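Local coordinates for protein endoglucanase CEL5A (Eubacterium cellulosolvens, PDB 4AEK) that probably binds plant cell-wall beta-glucans through a family 65 carbohydrate-binding module of a modular endoglucanase, at residues Val57-Arg62 with Gly108-Pro113. Sequence-based numbering, arbitrary orientation.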
ATOM      1  N   VAL A  57       0.973  -6.561   1.898  1.00 28.34           N
ATOM      2  CA  VAL A  57       1.641  -5.510   2.714  1.00 28.22           C
ATOM      3  C   VAL A  57       1.358  -4.212   1.896  1.00 26.68           C
ATOM      4  O   VAL A  57       1.264  -4.242   0.644  1.00 25.44           O
ATOM      5  CB  VAL A  57       3.093  -6.049   2.870  1.00 33.15           C
ATOM      6  CG1 VAL A  57       4.193  -5.329   2.123  1.00 35.75           C
ATOM      7  CG2 VAL A  57       3.398  -6.673   4.226  1.00 34.45           C
ATOM      8  N   LEU A  58       1.170  -3.137   2.620  1.00 26.46           N
ATOM      9  CA  LEU A  58       1.185  -1.798   2.154  1.00 26.74           C
ATOM     10  C   LEU A  58       2.475  -1.096   2.555  1.00 28.75           C
ATOM     11  O   LEU A  58       2.887  -1.172   3.717  1.00 32.31           O
ATOM     12  CB  LEU A  58      -0.029  -1.054   2.698  1.00 27.65           C
ATOM     13  CG  LEU A  58      -0.270   0.400   2.319  1.00 28.06           C
ATOM     14  CD1 LEU A  58      -0.536   0.461   0.835  1.00 28.80           C
ATOM     15  CD2 LEU A  58      -1.439   1.008   3.092  1.00 28.99           C
ATOM     16  N   ILE A  59       3.132  -0.422   1.604  1.00 28.44           N
ATOM     17  CA  ILE A  59       4.364   0.328   1.846  1.00 27.43           C
ATOM     18  C   ILE A  59       4.136   1.821   1.623  1.00 27.48           C
ATOM     19  O   ILE A  59       3.728   2.198   0.521  1.00 26.91           O
ATOM     20  CB  ILE A  59       5.483  -0.048   0.864  1.00 28.79           C
ATOM     21  CG1 ILE A  59       5.750  -1.572   0.707  1.00 36.92           C
ATOM     22  CG2 ILE A  59       6.734   0.683   1.236  1.00 29.90           C
ATOM     23  CD1 ILE A  59       5.622  -2.281   1.959  1.00 39.41           C
ATOM     24  N   PHE A  60       4.389   2.649   2.623  1.00 26.07           N
ATOM     25  CA  PHE A  60       4.603   4.081   2.479  1.00 26.98           C
ATOM     26  C   PHE A  60       6.073   4.291   2.607  1.00 26.98           C
ATOM     27  O   PHE A  60       6.684   3.892   3.610  1.00 29.04           O
ATOM     28  CB  PHE A  60       3.792   4.880   3.515  1.00 27.03           C
ATOM     29  CG  PHE A  60       2.387   5.219   3.068  1.00 25.07           C
ATOM     30  CD1 PHE A  60       1.592   4.260   2.477  1.00 25.90           C
ATOM     31  CD2 PHE A  60       1.853   6.450   3.282  1.00 27.15           C
ATOM     32  CE1 PHE A  60       0.320   4.552   2.051  1.00 25.50           C
ATOM     33  CE2 PHE A  60       0.558   6.741   2.881  1.00 26.52           C
ATOM     34  CZ  PHE A  60      -0.204   5.782   2.286  1.00 25.48           C
ATOM     35  N   ALA A  61       6.695   4.857   1.589  1.00 25.69           N
ATOM     36  CA  ALA A  61       8.106   5.076   1.594  1.00 26.77           C
ATOM     37  C   ALA A  61       8.485   6.484   1.212  1.00 27.64           C
ATOM     38  O   ALA A  61       7.784   7.181   0.460  1.00 27.79           O
ATOM     39  CB  ALA A  61       8.855   4.095   0.694  1.00 26.66           C
ATOM     40  N   ARG A  62       9.606   6.894   1.786  1.00 27.50           N
ATOM     41  CA  ARG A  62      10.211   8.197   1.512  1.00 27.18           C
ATOM     42  C   ARG A  62      11.584   7.822   1.163  1.00 29.87           C
ATOM     43  O   ARG A  62      12.195   7.035   1.923  1.00 29.55           O
ATOM     44  CB  ARG A  62      10.216   9.096   2.745  1.00 28.86           C
ATOM     45  CG  ARG A  62      10.952  10.353   2.479  1.00 29.90           C
ATOM     46  CD  ARG A  62      10.952  11.264   3.715  1.00 31.61           C
ATOM     47  NE  ARG A  62      11.919  10.758   4.678  1.00 30.98           N
ATOM     48  CZ  ARG A  62      11.947  11.112   5.958  1.00 32.03           C
ATOM     49  NH1 ARG A  62      11.044  11.940   6.459  1.00 30.75           N
ATOM     50  NH2 ARG A  62      12.879  10.608   6.749  1.00 32.83           N
ATOM     51  N   GLY A 108       3.008   1.574  -2.223  1.00 25.25           N
ATOM     52  CA  GLY A 108       2.946   0.324  -2.916  1.00 26.10           C
ATOM     53  C   GLY A 108       2.188  -0.736  -2.148  1.00 25.96           C
ATOM     54  O   GLY A 108       2.236  -0.785  -0.951  1.00 29.72           O
ATOM     55  N   VAL A 109       1.437  -1.551  -2.890  1.00 26.98           N
ATOM     56  CA  VAL A 109       0.755  -2.681  -2.355  1.00 27.71           C
ATOM     57  C   VAL A 109       1.562  -3.867  -2.896  1.00 25.96           C
ATOM     58  O   VAL A 109       1.748  -4.013  -4.110  1.00 25.36           O
ATOM     59  CB  VAL A 109      -0.687  -2.746  -2.809  1.00 28.42           C
ATOM     60  CG1 VAL A 109      -1.389  -3.991  -2.247  1.00 30.71           C
ATOM     61  CG2 VAL A 109      -1.437  -1.500  -2.378  1.00 31.69           C
ATOM     62  N   LYS A 110       2.104  -4.702  -1.990  1.00 26.27           N
ATOM     63  CA  LYS A 110       2.963  -5.778  -2.454  1.00 25.03           C
ATOM     64  C   LYS A 110       2.581  -7.103  -1.807  1.00 25.75           C
ATOM     65  O   LYS A 110       1.985  -7.116  -0.742  1.00 26.59           O
ATOM     66  CB  LYS A 110       4.449  -5.515  -2.159  1.00 28.19           C
ATOM     67  CG  LYS A 110       5.004  -4.217  -2.749  1.00 28.91           C
ATOM     68  CD  LYS A 110       6.512  -4.176  -2.541  1.00 31.24           C
ATOM     69  CE  LYS A 110       7.202  -2.955  -3.121  1.00 30.31           C
ATOM     70  NZ  LYS A 110       7.355  -3.116  -4.552  1.00 29.20           N
ATOM     71  N   PRO A 111       2.851  -8.218  -2.512  1.00 24.19           N
ATOM     72  CA  PRO A 111       2.666  -9.546  -1.939  1.00 24.01           C
ATOM     73  C   PRO A 111       3.887 -10.019  -1.162  1.00 24.81           C
ATOM     74  O   PRO A 111       5.037  -9.642  -1.400  1.00 27.13           O
ATOM     75  CB  PRO A 111       2.454 -10.406  -3.200  1.00 24.21           C
ATOM     76  CG  PRO A 111       3.352  -9.789  -4.223  1.00 23.90           C
ATOM     77  CD  PRO A 111       3.512  -8.311  -3.855  1.00 23.81           C
ATOM     78  N   LEU A 112       3.662 -10.915  -0.225  1.00 26.69           N
ATOM     79  CA  LEU A 112       4.752 -11.728   0.286  1.00 26.90           C
ATOM     80  C   LEU A 112       4.829 -12.957  -0.577  1.00 28.36           C
ATOM     81  O   LEU A 112       3.902 -13.229  -1.331  1.00 27.02           O
ATOM     82  CB  LEU A 112       4.462 -12.033   1.744  1.00 28.27           C
ATOM     83  CG  LEU A 112       4.145 -10.876   2.705  1.00 30.43           C
ATOM     84  CD1 LEU A 112       3.896 -11.391   4.123  1.00 32.01           C
ATOM     85  CD2 LEU A 112       5.263  -9.855   2.693  1.00 31.14           C
ATOM     86  N   PRO A 113       5.937 -13.720  -0.471  1.00 28.68           N
ATOM     87  CA  PRO A 113       6.144 -14.894  -1.286  1.00 28.45           C
ATOM     88  C   PRO A 113       4.978 -15.860  -1.190  1.00 27.64           C
ATOM     89  O   PRO A 113       4.396 -16.075  -0.136  1.00 26.57           O
ATOM     90  CB  PRO A 113       7.445 -15.497  -0.738  1.00 30.00           C
ATOM     91  CG  PRO A 113       8.224 -14.276  -0.300  1.00 30.86           C
ATOM     92  CD  PRO A 113       7.154 -13.375   0.302  1.00 29.06           C
TER
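Val57 and Lys110 exchange two backbone hydrogen bonds, as do Ile59 and Gly108, and these four bonds join two antiparallel strands. Lys110 N reaches Val57 O at 2.8 Å, nearly straight (169° at the hydrogen), whereas Val57 N meets Lys110 O less directly. Between the two hydrogen-bonded pairs Leu58 and Val109 form a non-hydrogen-bonded pair. Strands 56-62 and 106-111 are the central two of a four-stranded antiparallel sheet, one of the two sheets of this carbohydrate-binding module's beta-sandwich fold. Leu58 can be followed outward: CB leaves on the same face as Val109, CG stands anti to the backbone N (chi1 -179°), and chi2 of 65° turns CD1 back across the pair, in van der Waals contact with Gly108 O at 3.5 Å and Val109 CG2 at 3.9 Å. Both residues are buried, and their apolar methyls need no polar partner; Leu58 also packs on Ile92 of helix 89-96. On the other face glycine at 108 keeps the side next to Ile59 slim. There Lys110 lays CD 4.2 Å from Ile59 CG1; its buried NZ is satisfied by hydrogen bonds to Trp24 O and Ser26 OG and a cation-pi contact with Trp24. Past the end of strand 106-111, Leu112 turns CD2 to Val57 CG2 at 4.0 Å, the two side chains crossing at about a right angle.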